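Local coordinates for penicillin-binding protein 1A (PDB 5CXW), which builds cross-linked peptidoglycan for the bacterial cell wall, with a penicillin-sensitive transpeptidase domain, the part described here, that joins the peptide subunits, at residues Gly5-Gln10 against Arg75-Gly80; Thr34-Pro39 against Pro229-Gln234; Val118-Leu123 against Met149-Ser154. One frame throughout, in Å; residues are numbered along the deposited sequence.

Interaction 1. Residues Gly5-Gln10 against Arg75-Gly80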
ATOM      1  N   GLY A   5       3.425  14.752  16.206  1.00 28.23           N
ATOM      2  CA  GLY A   5       4.803  14.433  16.642  1.00 27.69           C
ATOM      3  C   GLY A   5       5.555  13.454  15.716  1.00 24.45           C
ATOM      4  O   GLY A   5       6.771  13.564  15.508  1.00 23.57           O
ATOM      5  N   LEU A   6       4.839  12.442  15.236  1.00 23.04           N
ATOM      6  CA  LEU A   6       5.426  11.441  14.351  1.00 21.06           C
ATOM      7  C   LEU A   6       5.646  12.087  12.995  1.00 19.19           C
ATOM      8  O   LEU A   6       6.630  11.787  12.335  1.00 18.95           O
ATOM      9  CB  LEU A   6       4.534  10.175  14.247  1.00 21.39           C
ATOM     10  CG  LEU A   6       4.354   9.410  15.546  1.00 23.62           C
ATOM     11  CD1 LEU A   6       3.408   8.228  15.338  1.00 24.27           C
ATOM     12  CD2 LEU A   6       5.709   9.008  16.151  1.00 24.76           C
ATOM     13  N   ILE A   7       4.756  12.985  12.581  1.00 19.12           N
ATOM     14  CA  ILE A   7       4.974  13.723  11.337  1.00 18.70           C
ATOM     15  C   ILE A   7       6.242  14.569  11.508  1.00 19.99           C
ATOM     16  O   ILE A   7       7.102  14.618  10.636  1.00 18.71           O
ATOM     17  CB  ILE A   7       3.801  14.585  10.952  1.00 19.32           C
ATOM     18  CG1 ILE A   7       2.583  13.723  10.562  1.00 19.65           C
ATOM     19  CG2 ILE A   7       4.206  15.558   9.836  1.00 19.96           C
ATOM     20  CD1 ILE A   7       1.250  14.456  10.448  1.00 20.62           C
ATOM     21  N   GLU A   8       6.353  15.257  12.647  1.00 22.02           N
ATOM     22  CA  GLU A   8       7.535  16.130  12.872  1.00 23.94           C
ATOM     23  C   GLU A   8       8.840  15.354  12.795  1.00 22.68           C
ATOM     24  O   GLU A   8       9.842  15.840  12.265  1.00 21.45           O
ATOM     25  CB  GLU A   8       7.439  16.836  14.264  1.00 28.97           C
ATOM     26  CG  GLU A   8       6.339  17.887  14.339  1.00 34.28           C
ATOM     27  CD  GLU A   8       5.906  18.274  15.810  1.00 41.40           C
ATOM     28  OE1 GLU A   8       6.679  18.043  16.809  1.00 45.59           O
ATOM     29  OE2 GLU A   8       4.771  18.824  15.988  1.00 47.95           O
ATOM     30  N   ARG A   9       8.833  14.147  13.366  1.00 23.48           N
ATOM     31  CA  ARG A   9       9.997  13.292  13.330  1.00 24.65           C
ATOM     32  C   ARG A   9      10.407  12.971  11.890  1.00 21.80           C
ATOM     33  O   ARG A   9      11.582  12.939  11.563  1.00 22.42           O
ATOM     34  CB  ARG A   9       9.794  11.998  14.157  1.00 27.97           C
ATOM     35  CG  ARG A   9      10.051  12.220  15.652  1.00 34.10           C
ATOM     36  CD  ARG A   9       9.365  11.237  16.610  1.00 37.78           C
ATOM     37  NE  ARG A   9       9.671   9.813  16.387  1.00 40.65           N
ATOM     38  CZ  ARG A   9       9.198   8.796  17.134  1.00 44.89           C
ATOM     39  NH1 ARG A   9       9.518   7.527  16.841  1.00 46.34           N
ATOM     40  NH2 ARG A   9       8.388   9.017  18.175  1.00 46.75           N
ATOM     41  N   GLN A  10       9.434  12.734  11.029  1.00 19.91           N
ATOM     42  CA  GLN A  10       9.747  12.504   9.610  1.00 18.40           C
ATOM     43  C   GLN A  10      10.207  13.745   8.875  1.00 17.64           C
ATOM     44  O   GLN A  10      11.080  13.690   8.025  1.00 18.27           O
ATOM     45  CB  GLN A  10       8.553  11.896   8.887  1.00 17.90           C
ATOM     46  CG  GLN A  10       8.174  10.487   9.318  1.00 18.28           C
ATOM     47  CD  GLN A  10       9.352   9.567   9.162  1.00 19.37           C
ATOM     48  OE1 GLN A  10       9.955   9.509   8.122  1.00 19.64           O
ATOM     49  NE2 GLN A  10       9.726   8.903  10.235  1.00 20.56           N
ATOM     50  N   ARG A  75       0.295  13.569   2.048  1.00 13.69           N
ATOM     51  CA  ARG A  75      -0.874  14.351   2.391  1.00 14.01           C
ATOM     52  C   ARG A  75      -1.487  14.031   3.739  1.00 14.32           C
ATOM     53  O   ARG A  75      -2.177  14.886   4.338  1.00 15.00           O
ATOM     54  CB  ARG A  75      -1.959  14.230   1.328  1.00 14.06           C
ATOM     55  CG  ARG A  75      -1.505  14.658  -0.051  1.00 14.30           C
ATOM     56  CD  ARG A  75      -1.022  16.098  -0.015  1.00 15.23           C
ATOM     57  NE  ARG A  75      -0.803  16.606  -1.376  1.00 15.15           N
ATOM     58  CZ  ARG A  75       0.047  17.617  -1.681  1.00 15.84           C
ATOM     59  NH1 ARG A  75       0.749  18.270  -0.742  1.00 15.94           N
ATOM     60  NH2 ARG A  75       0.185  18.008  -2.959  1.00 15.71           N
ATOM     61  N   ALA A  76      -1.367  12.777   4.170  1.00 14.05           N
ATOM     62  CA  ALA A  76      -1.874  12.367   5.457  1.00 14.37           C
ATOM     63  C   ALA A  76      -0.952  11.277   5.979  1.00 13.90           C
ATOM     64  O   ALA A  76      -0.472  10.453   5.224  1.00 13.71           O
ATOM     65  CB  ALA A  76      -3.287  11.812   5.343  1.00 14.48           C
ATOM     66  N   TYR A  77      -0.741  11.281   7.273  1.00 14.61           N
ATOM     67  CA  TYR A  77       0.226  10.374   7.910  1.00 14.81           C
ATOM     68  C   TYR A  77      -0.153  10.192   9.376  1.00 15.67           C
ATOM     69  O   TYR A  77      -0.045  11.144  10.200  1.00 16.64           O
ATOM     70  CB  TYR A  77       1.641  10.980   7.817  1.00 15.05           C
ATOM     71  CG  TYR A  77       2.775  10.079   8.250  1.00 14.71           C
ATOM     72  CD1 TYR A  77       3.364   9.208   7.352  1.00 14.39           C
ATOM     73  CD2 TYR A  77       3.248  10.086   9.574  1.00 15.51           C
ATOM     74  CE1 TYR A  77       4.412   8.391   7.712  1.00 14.57           C
ATOM     75  CE2 TYR A  77       4.294   9.279   9.943  1.00 15.75           C
ATOM     76  CZ  TYR A  77       4.875   8.435   8.996  1.00 15.30           C
ATOM     77  OH  TYR A  77       5.896   7.660   9.378  1.00 15.84           O
ATOM     78  N   TYR A  78      -0.638   8.979   9.672  1.00 15.97           N
ATOM     79  CA  TYR A  78      -0.967   8.574  10.981  1.00 16.94           C
ATOM     80  C   TYR A  78      -0.116   7.351  11.292  1.00 16.98           C
ATOM     81  O   TYR A  78      -0.336   6.272  10.713  1.00 16.18           O
ATOM     82  CB  TYR A  78      -2.468   8.241  11.080  1.00 17.50           C
ATOM     83  CG  TYR A  78      -2.824   7.787  12.503  1.00 18.80           C
ATOM     84  CD1 TYR A  78      -3.128   8.694  13.515  1.00 20.47           C
ATOM     85  CD2 TYR A  78      -2.761   6.444  12.844  1.00 18.80           C
ATOM     86  CE1 TYR A  78      -3.418   8.256  14.816  1.00 21.68           C
ATOM     87  CE2 TYR A  78      -3.037   6.007  14.109  1.00 20.51           C
ATOM     88  CZ  TYR A  78      -3.359   6.905  15.095  1.00 22.22           C
ATOM     89  OH  TYR A  78      -3.620   6.405  16.364  1.00 25.10           O
ATOM     90  N   GLY A  79       0.829   7.483  12.203  1.00 17.85           N
ATOM     91  CA  GLY A  79       1.606   6.307  12.665  1.00 18.70           C
ATOM     92  C   GLY A  79       1.314   5.870  14.087  1.00 20.44           C
ATOM     93  O   GLY A  79       1.929   4.928  14.574  1.00 20.81           O
ATOM     94  N   GLY A  80       0.391   6.553  14.752  1.00 21.88           N
ATOM     95  CA  GLY A  80       0.151   6.313  16.158  1.00 25.05           C
ATOM     96  C   GLY A  80      -0.250   7.606  16.848  1.00 28.12           C
ATOM     97  O   GLY A  80      -0.117   8.698  16.291  1.00 27.11           O
TER
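I7 and Q10 of helix 2-19 pack on Y77, and L6 mainly on the two glycines that follow Y78. The strand end belongs to the five-stranded antiparallel sheet of the penicillin-binding transpeptidase fold, where strand 74-78 is outermost. Helix 2-19 therefore lies against an edge strand. The short helix and strand axes come within 8.5 Å of each other, and their directions differ by 112°.

Van der Waals contacts carry the interface. I7 lies near the root of the tyrosine. I7 CG1 is 3.8 Å from Y77 CD2, and I7 CD1 reaches the backbone oxygen Y77 O at 3.6 Å. These two side chains slide past each other in opposite directions. The Q10 and Y77 side chains cross at about a right angle at the far end of the ring. Q10 CG sits 3.6 Å from Y77 OH, and the planes of the Q10 amide and the ring are 31° apart. Y77 CB points toward the helix, and CG is anti to the backbone N (chi1 -172°), beside the carbonyl group that I7 also touches.

L6 works on the turn after the strand. L6 CD1 touches G79 C at 3.4 Å and G80 N at 3.5 Å. With no side chain on either glycine, this methyl comes directly onto the backbone. G80 O is buried here without a polar partner in the model.

Outer partners hold the hydroxyl and the backbone of Y77: Y77 OH bonds to D87 OD2 and Q90 NE2, and Y77 N bonds to Q42 OE1. A76 and Y78 point the other way, onto helix 39-53. At the start of the strand, R75 and A76 both face S66 in a classic beta bulge. On the helix itself, L6 CD2 lies 3.4 Å above the guanidinium plane of R9, offset toward its rim.

Interaction 2. Residues Thr34-Pro39 against Pro229-Gln234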
ATOM      1  N   THR A  34       7.394  24.449   5.453  1.00 17.66           N
ATOM      2  CA  THR A  34       6.055  24.126   5.009  1.00 17.13           C
ATOM      3  C   THR A  34       6.053  22.640   4.674  1.00 16.91           C
ATOM      4  O   THR A  34       6.873  22.175   3.915  1.00 15.81           O
ATOM      5  CB  THR A  34       5.694  24.926   3.739  1.00 17.13           C
ATOM      6  OG1 THR A  34       5.855  26.351   3.982  1.00 17.77           O
ATOM      7  CG2 THR A  34       4.248  24.693   3.359  1.00 17.06           C
ATOM      8  N   THR A  35       5.131  21.896   5.265  1.00 16.96           N
ATOM      9  CA  THR A  35       5.055  20.483   5.012  1.00 16.86           C
ATOM     10  C   THR A  35       4.053  20.243   3.929  1.00 16.25           C
ATOM     11  O   THR A  35       3.283  21.101   3.530  1.00 15.63           O
ATOM     12  CB  THR A  35       4.675  19.628   6.243  1.00 17.38           C
ATOM     13  OG1 THR A  35       3.272  19.777   6.459  1.00 18.14           O
ATOM     14  CG2 THR A  35       5.470  19.970   7.480  1.00 18.30           C
ATOM     15  N   THR A  36       4.046  18.990   3.480  1.00 15.69           N
ATOM     16  CA  THR A  36       3.126  18.552   2.435  1.00 15.67           C
ATOM     17  C   THR A  36       1.744  18.159   2.953  1.00 16.00           C
ATOM     18  O   THR A  36       0.832  17.921   2.155  1.00 15.92           O
ATOM     19  CB  THR A  36       3.705  17.323   1.735  1.00 15.25           C
ATOM     20  OG1 THR A  36       4.061  16.328   2.701  1.00 14.83           O
ATOM     21  CG2 THR A  36       4.917  17.652   0.901  1.00 15.44           C
ATOM     22  N   ILE A  37       1.630  17.994   4.266  1.00 16.39           N
ATOM     23  CA  ILE A  37       0.413  17.529   4.864  1.00 16.92           C
ATOM     24  C   ILE A  37      -0.778  18.423   4.444  1.00 17.51           C
ATOM     25  O   ILE A  37      -0.673  19.654   4.423  1.00 17.72           O
ATOM     26  CB  ILE A  37       0.542  17.451   6.407  1.00 17.57           C
ATOM     27  CG1 ILE A  37       1.686  16.499   6.828  1.00 17.82           C
ATOM     28  CG2 ILE A  37      -0.779  16.997   6.991  1.00 17.60           C
ATOM     29  CD1 ILE A  37       1.493  15.039   6.433  1.00 17.61           C
ATOM     30  N   ASP A  38      -1.891  17.797   4.079  1.00 17.97           N
ATOM     31  CA  ASP A  38      -3.134  18.485   3.784  1.00 19.06           C
ATOM     32  C   ASP A  38      -4.016  18.353   5.008  1.00 19.26           C
ATOM     33  O   ASP A  38      -4.427  17.249   5.359  1.00 18.52           O
ATOM     34  CB  ASP A  38      -3.784  17.862   2.550  1.00 20.52           C
ATOM     35  CG  ASP A  38      -5.140  18.462   2.219  1.00 23.00           C
ATOM     36  OD1 ASP A  38      -5.584  19.358   2.873  1.00 26.68           O
ATOM     37  OD2 ASP A  38      -5.803  17.999   1.319  1.00 25.70           O
ATOM     38  N   PRO A  39      -4.362  19.468   5.654  1.00 20.44           N
ATOM     39  CA  PRO A  39      -5.146  19.329   6.887  1.00 20.43           C
ATOM     40  C   PRO A  39      -6.433  18.575   6.744  1.00 19.87           C
ATOM     41  O   PRO A  39      -6.817  17.829   7.658  1.00 19.67           O
ATOM     42  CB  PRO A  39      -5.442  20.791   7.256  1.00 22.03           C
ATOM     43  CG  PRO A  39      -4.199  21.487   6.793  1.00 22.13           C
ATOM     44  CD  PRO A  39      -3.830  20.837   5.499  1.00 20.90           C
ATOM     45  N   PRO A 229       9.598  10.082  -5.417  1.00 15.84           N
ATOM     46  CA  PRO A 229       9.971   9.737  -4.027  1.00 16.11           C
ATOM     47  C   PRO A 229       9.040  10.398  -3.014  1.00 15.75           C
ATOM     48  O   PRO A 229       8.703  11.586  -3.161  1.00 15.92           O
ATOM     49  CB  PRO A 229      11.402  10.289  -3.880  1.00 16.97           C
ATOM     50  CG  PRO A 229      11.901  10.268  -5.268  1.00 16.96           C
ATOM     51  CD  PRO A 229      10.757  10.630  -6.166  1.00 16.60           C
ATOM     52  N   PRO A 230       8.578   9.635  -2.037  1.00 17.52           N
ATOM     53  CA  PRO A 230       7.703  10.264  -1.044  1.00 16.30           C
ATOM     54  C   PRO A 230       8.447  11.314  -0.247  1.00 16.45           C
ATOM     55  O   PRO A 230       9.618  11.122   0.065  1.00 17.01           O
ATOM     56  CB  PRO A 230       7.245   9.110  -0.132  1.00 16.94           C
ATOM     57  CG  PRO A 230       7.661   7.891  -0.775  1.00 17.80           C
ATOM     58  CD  PRO A 230       8.637   8.178  -1.892  1.00 18.26           C
ATOM     59  N   HIS A 231       7.768  12.388   0.071  1.00 15.72           N
ATOM     60  CA  HIS A 231       8.419  13.453   0.862  1.00 16.29           C
ATOM     61  C   HIS A 231       7.396  14.230   1.617  1.00 15.44           C
ATOM     62  O   HIS A 231       6.214  14.314   1.225  1.00 15.59           O
ATOM     63  CB  HIS A 231       9.216  14.353  -0.082  1.00 16.94           C
ATOM     64  CG  HIS A 231       8.379  15.049  -1.066  1.00 17.23           C
ATOM     65  ND1 HIS A 231       7.905  14.424  -2.198  1.00 17.81           N
ATOM     66  CD2 HIS A 231       7.853  16.301  -1.078  1.00 17.34           C
ATOM     67  CE1 HIS A 231       7.163  15.275  -2.881  1.00 17.77           C
ATOM     68  NE2 HIS A 231       7.132  16.424  -2.237  1.00 18.03           N
ATOM     69  N   PHE A 232       7.876  14.817   2.712  1.00 15.47           N
ATOM     70  CA  PHE A 232       7.080  15.526   3.688  1.00 15.81           C
ATOM     71  C   PHE A 232       7.311  17.060   3.652  1.00 15.87           C
ATOM     72  O   PHE A 232       6.517  17.795   4.198  1.00 16.35           O
ATOM     73  CB  PHE A 232       7.454  15.060   5.118  1.00 16.51           C
ATOM     74  CG  PHE A 232       7.078  13.656   5.456  1.00 17.52           C
ATOM     75  CD1 PHE A 232       7.895  12.589   5.042  1.00 18.08           C
ATOM     76  CD2 PHE A 232       5.900  13.366   6.163  1.00 18.16           C
ATOM     77  CE1 PHE A 232       7.537  11.256   5.320  1.00 19.29           C
ATOM     78  CE2 PHE A 232       5.571  12.042   6.448  1.00 19.15           C
ATOM     79  CZ  PHE A 232       6.392  11.006   6.037  1.00 19.55           C
ATOM     80  N   VAL A 233       8.393  17.494   3.032  1.00 15.94           N
ATOM     81  CA  VAL A 233       8.792  18.908   3.034  1.00 16.26           C
ATOM     82  C   VAL A 233       8.479  19.501   1.664  1.00 16.10           C
ATOM     83  O   VAL A 233       8.969  19.041   0.621  1.00 17.44           O
ATOM     84  CB  VAL A 233      10.259  19.082   3.348  1.00 16.83           C
ATOM     85  CG1 VAL A 233      10.637  20.555   3.150  1.00 16.53           C
ATOM     86  CG2 VAL A 233      10.608  18.606   4.780  1.00 17.96           C
ATOM     87  N   GLN A 234       7.638  20.539   1.694  1.00 16.21           N
ATOM     88  CA  GLN A 234       7.221  21.317   0.537  1.00 16.27           C
ATOM     89  C   GLN A 234       8.116  22.533   0.313  1.00 16.37           C
ATOM     90  O   GLN A 234       8.464  22.852  -0.824  1.00 16.69           O
ATOM     91  CB  GLN A 234       5.772  21.771   0.711  1.00 17.38           C
ATOM     92  CG  GLN A 234       5.183  22.609  -0.419  1.00 18.74           C
ATOM     93  CD  GLN A 234       5.185  21.839  -1.733  1.00 20.86           C
ATOM     94  OE1 GLN A 234       4.967  20.601  -1.777  1.00 20.59           O
ATOM     95  NE2 GLN A 234       5.444  22.538  -2.806  1.00 22.47           N
TER
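T36 and F232 meet at the tight end of a short antiparallel ladder, part of a small three-stranded sheet in which strand 233-237 lies between 32-35 and 243-246. T36 N donates to F232 O at 2.8 Å, approaching 44° above the carbonyl plane. Beside it, T35 CA makes a CA-H...O contact of 3.2 Å with the same F232 O. T35 and V233 form a non-hydrogen-bonded pair, and their side chains diverge. On the other side of that pair, Q234 N donates to T34 O at 2.9 Å.

The T36 side is closely packed. T36 OG1 lies between the backbone N and the carbonyl carbon (chi1 52°), and is 3.3 Å from F232 CA. Its hydrogen bond goes to V74 O, at the start of strand 74-78 of the five-stranded sheet. T36 CG2 rests 3.8 Å from H231 CD2. E14 of helix 2-19 takes the backbone N-H groups of F232 and V233 on its two carboxylate oxygens.

The T34 side chain is looser and more open to solvent. T34 CG2 comes no nearer to Q234 CB than 4.2 Å, although Q234 CB lies 3.4 Å from T34 O. Where strand 32-35 ends, T35 OG1 accepts from I37 N in an ST turn. Within 229-234, H231 ND1 donates almost straight to P229 O, which lies in the imidazole plane.

Interaction 3. Residues Val118-Leu123 against Met149-Ser154. With 35P ((2R,4S)-5,5-dimethyl-2-{(1R)-2-oxo-1-[(phenoxyacetyl)amino]ethyl}-1,3-thiazolidine-4-carboxylic acid), chain C.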
ATOM      1  N   VAL A 118      -5.788 -19.044 -15.338  0.50 14.44           N
ATOM      2  CA  VAL A 118      -4.973 -19.752 -14.350  0.50 13.88           C
ATOM      3  C   VAL A 118      -5.830 -20.710 -13.536  0.50 14.03           C
ATOM      4  O   VAL A 118      -6.972 -20.387 -13.207  0.50 13.49           O
ATOM      5  CB  VAL A 118      -4.318 -18.767 -13.365  0.50 13.35           C
ATOM      6  CG1 VAL A 118      -3.357 -19.500 -12.453  0.50 13.07           C
ATOM      7  CG2 VAL A 118      -3.590 -17.687 -14.125  0.50 13.17           C
ATOM      8  N   ASP A 119      -5.305 -21.912 -13.250  1.00 14.16           N
ATOM      9  CA  ASP A 119      -6.014 -22.863 -12.407  1.00 14.80           C
ATOM     10  C   ASP A 119      -6.000 -22.350 -10.958  1.00 13.75           C
ATOM     11  O   ASP A 119      -4.993 -21.860 -10.521  1.00 13.41           O
ATOM     12  CB  ASP A 119      -5.267 -24.193 -12.473  1.00 15.88           C
ATOM     13  CG  ASP A 119      -5.913 -25.282 -11.621  1.00 18.01           C
ATOM     14  OD1 ASP A 119      -7.014 -25.184 -11.148  1.00 18.20           O
ATOM     15  OD2 ASP A 119      -5.281 -26.347 -11.516  1.00 21.91           O
ATOM     16  N   SER A 120      -7.140 -22.416 -10.253  1.00 13.56           N
ATOM     17  CA  SER A 120      -7.199 -21.985  -8.859  1.00 13.43           C
ATOM     18  C   SER A 120      -7.199 -23.107  -7.840  1.00 13.64           C
ATOM     19  O   SER A 120      -7.398 -22.873  -6.656  1.00 13.11           O
ATOM     20  CB  SER A 120      -8.433 -21.092  -8.628  1.00 13.84           C
ATOM     21  OG  SER A 120      -9.599 -21.787  -8.792  1.00 14.97           O
ATOM     22  N   SER A 121      -6.989 -24.334  -8.314  1.00 13.77           N
ATOM     23  CA  SER A 121      -7.037 -25.464  -7.401  1.00 14.40           C
ATOM     24  C   SER A 121      -5.885 -25.414  -6.393  1.00 13.61           C
ATOM     25  O   SER A 121      -4.850 -24.761  -6.648  1.00 13.74           O
ATOM     26  CB  SER A 121      -6.957 -26.772  -8.186  1.00 15.07           C
ATOM     27  OG  SER A 121      -5.714 -26.961  -8.795  1.00 15.14           O
ATOM     28  N   PRO A 122      -6.030 -26.117  -5.267  1.00 13.96           N
ATOM     29  CA  PRO A 122      -4.947 -26.104  -4.302  1.00 13.73           C
ATOM     30  C   PRO A 122      -3.669 -26.739  -4.869  1.00 13.62           C
ATOM     31  O   PRO A 122      -3.745 -27.636  -5.741  1.00 14.60           O
ATOM     32  CB  PRO A 122      -5.448 -26.922  -3.154  1.00 14.47           C
ATOM     33  CG  PRO A 122      -6.924 -27.127  -3.356  1.00 15.33           C
ATOM     34  CD  PRO A 122      -7.242 -26.797  -4.773  1.00 14.62           C
ATOM     35  N   LEU A 123      -2.549 -26.359  -4.276  1.00 12.85           N
ATOM     36  CA  LEU A 123      -1.267 -26.978  -4.633  1.00 13.36           C
ATOM     37  C   LEU A 123      -0.283 -26.863  -3.528  1.00 13.29           C
ATOM     38  O   LEU A 123      -0.442 -26.058  -2.630  1.00 12.90           O
ATOM     39  CB  LEU A 123      -0.704 -26.410  -5.942  1.00 13.56           C
ATOM     40  CG  LEU A 123      -0.134 -24.969  -5.949  1.00 13.76           C
ATOM     41  CD1 LEU A 123       0.710 -24.726  -7.184  1.00 14.14           C
ATOM     42  CD2 LEU A 123      -1.207 -23.881  -5.746  1.00 13.63           C
ATOM     43  N   MET A 149     -10.924 -11.843  -6.340  1.00 13.51           N
ATOM     44  CA  MET A 149     -11.298 -12.877  -5.362  1.00 14.89           C
ATOM     45  C   MET A 149     -10.172 -13.194  -4.384  1.00 13.77           C
ATOM     46  O   MET A 149     -10.373 -13.905  -3.385  1.00 14.89           O
ATOM     47  CB  MET A 149     -11.716 -14.158  -6.093  1.00 17.01           C
ATOM     48  CG  MET A 149     -13.000 -13.995  -6.851  1.00 20.05           C
ATOM     49  SD  MET A 149     -13.358 -15.511  -7.807  1.00 23.94           S
ATOM     50  CE  MET A 149     -13.691 -16.598  -6.442  1.00 25.10           C
ATOM     51  N   SER A 150      -9.002 -12.664  -4.688  1.00 12.13           N
ATOM     52  CA  SER A 150      -7.773 -12.816  -3.924  1.00 11.24           C
ATOM     53  C   SER A 150      -7.398 -14.278  -3.721  1.00 11.75           C
ATOM     54  O   SER A 150      -7.297 -14.776  -2.608  1.00 11.78           O
ATOM     55  CB  SER A 150      -7.813 -12.024  -2.629  1.00 11.62           C
ATOM     56  OG  SER A 150      -6.457 -11.715  -2.288  1.00 11.46           O
ATOM     57  N   LEU A 151      -7.259 -14.949  -4.858  1.00 11.00           N
ATOM     58  CA  LEU A 151      -6.922 -16.364  -4.812  1.00 11.48           C
ATOM     59  C   LEU A 151      -5.430 -16.586  -4.666  1.00 10.99           C
ATOM     60  O   LEU A 151      -4.680 -16.308  -5.591  1.00 11.93           O
ATOM     61  CB  LEU A 151      -7.493 -17.077  -6.026  1.00 11.88           C
ATOM     62  CG  LEU A 151      -9.012 -16.871  -6.203  1.00 12.96           C
ATOM     63  CD1 LEU A 151      -9.425 -17.546  -7.510  1.00 13.45           C
ATOM     64  CD2 LEU A 151      -9.778 -17.380  -5.039  1.00 13.67           C
ATOM     65  N   ASN A 152      -5.005 -17.114  -3.529  1.00 10.64           N
ATOM     66  CA  ASN A 152      -3.584 -17.419  -3.265  1.00 10.68           C
ATOM     67  C   ASN A 152      -3.036 -18.422  -4.279  1.00 10.48           C
ATOM     68  O   ASN A 152      -1.892 -18.307  -4.738  1.00 10.04           O
ATOM     69  CB  ASN A 152      -3.392 -17.998  -1.892  1.00 11.53           C
ATOM     70  CG  ASN A 152      -3.469 -16.986  -0.796  1.00 12.34           C
ATOM     71  OD1 ASN A 152      -3.882 -15.826  -0.965  1.00 12.38           O
ATOM     72  ND2 ASN A 152      -3.072 -17.457   0.426  1.00 14.07           N
ATOM     73  N   THR A 153      -3.833 -19.440  -4.585  1.00 10.57           N
ATOM     74  CA  THR A 153      -3.346 -20.544  -5.422  1.00 10.84           C
ATOM     75  C   THR A 153      -3.050 -19.983  -6.833  1.00 10.92           C
ATOM     76  O   THR A 153      -1.971 -20.230  -7.425  1.00 11.29           O
ATOM     77  CB  THR A 153      -4.394 -21.642  -5.489  1.00 11.21           C
ATOM     78  OG1 THR A 153      -5.607 -21.070  -5.947  1.00 11.20           O
ATOM     79  CG2 THR A 153      -4.584 -22.327  -4.140  1.00 11.40           C
ATOM     80  N   SER A 154      -3.979 -19.199  -7.372  1.00 10.34           N
ATOM     81  CA  SER A 154      -3.825 -18.668  -8.722  1.00 10.64           C
ATOM     82  C   SER A 154      -2.614 -17.744  -8.816  1.00 10.30           C
ATOM     83  O   SER A 154      -1.851 -17.778  -9.788  1.00 10.97           O
ATOM     84  CB  SER A 154      -5.074 -17.840  -9.045  1.00 10.97           C
ATOM     85  OG  SER A 154      -6.274 -18.611  -8.936  1.00 11.71           O
TER
HETATM   86  C24 35P C 702      -4.741 -18.610   6.372  1.00 22.91           C
HETATM   87  C23 35P C 702      -4.943 -19.132   7.646  1.00 23.35           C
HETATM   88  C22 35P C 702      -5.348 -18.311   8.674  1.00 21.66           C
HETATM   89  C21 35P C 702      -5.573 -16.959   8.463  1.00 21.04           C
HETATM   90  C20 35P C 702      -5.385 -16.419   7.209  1.00 22.38           C
HETATM   91  C19 35P C 702      -4.974 -17.257   6.145  1.00 21.95           C
HETATM   92  O1  35P C 702      -4.783 -16.794   4.866  1.00 21.08           O
HETATM   93  C2  35P C 702      -5.252 -15.492   4.532  1.00 17.88           C
HETATM   94  C3  35P C 702      -5.205 -15.329   3.038  1.00 16.93           C
HETATM   95  O18 35P C 702      -5.290 -16.309   2.311  1.00 15.90           O
HETATM   96  N4  35P C 702      -5.096 -14.073   2.630  1.00 15.36           N
HETATM   97  C5  35P C 702      -5.102 -13.729   1.216  1.00 15.65           C
HETATM   98  C6  35P C 702      -4.401 -12.441   1.076  1.00 15.22           C
HETATM   99  O17 35P C 702      -4.221 -11.615   1.994  1.00 14.58           O
HETATM  100  C8  35P C 702      -6.553 -13.570   0.582  1.00 16.87           C
HETATM  101  N7  35P C 702      -6.735 -12.149   0.660  1.00 17.04           N
HETATM  102  S11 35P C 702      -7.904 -14.239   1.391  1.00 19.18           S
HETATM  103  C10 35P C 702      -8.652 -12.770   1.915  1.00 16.79           C
HETATM  104  C12 35P C 702      -9.114 -12.887   3.368  1.00 16.87           C
HETATM  105  C15 35P C 702      -9.858 -12.379   1.103  1.00 17.24           C
HETATM  106  C9  35P C 702      -7.520 -11.743   1.802  1.00 15.60           C
HETATM  107  C13 35P C 702      -7.844 -10.287   1.682  1.00 15.30           C
HETATM  108  O14 35P C 702      -7.860  -9.808   0.506  1.00 15.63           O
HETATM  109  O16 35P C 702      -8.024  -9.651   2.743  1.00 14.40           O
HETATM  110  O   HOH W   1      -7.459 -18.460 -11.277  1.00 17.75           O
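T153 OG1 donates to S120 O at 2.6 Å, the direct hydrogen bond of this contact. The hydroxyl approaches from 52° above the S120 carbonyl plane. A water adds a second polar link between V118 O, to which it donates, and S154 OG.

Van der Waals contacts surround these bonds. S120 CB touches S154 OG at 3.3 Å and L151 CD1 at 3.8 Å. T153 CG2 lies against P122 CA, and L123 CD2 packs on T153 CB.

Residues 149-154 join two helices. S150, with positive phi, ends helix 143-149 in a Schellman motif, and L151 is the N-cap of helix 152-161. Residues S150, L151 and N152 fit the SxN motif of penicillin-binding proteins. S150 and N152 turn their polar ends to the bound penicillin V, while L151 CD1 faces S120. S150 OG accepts from 35P N7 at 3.0 Å and also bonds to K100 and K291. N152 ND2 makes a weak bond to 35P O18, while N152 OD1 bonds to K100 NZ.

Bonds within 118-123 shape its turn. D119 OD1 accepts from S121 N in an Asx turn, and D119 OD2 accepts from S121 OG at 2.8 Å.

In the fold
Interactions 1 and 2 are neighbours, with centres 10 Å apart. R75 joins them: its NH1 lies 2.9 Å from T36 O, and its backbone O lies 2.9 Å from D38 N, both probable hydrogen bonds. The rings of Y77 and F232 also meet edge-to-face, with Y77 CE1 3.7 Å from F232 CZ. The segments of interactions 1 and 2 alternate along the chain. Interaction 3 lies on the opposite side of the chain's centre, about 38 Å from interaction 1 and 40 Å from interaction 2, centre to centre. It alone borders the penicillin pocket. The L151 side chain is about 8 Å from that of S97, the probable acyl-ester serine.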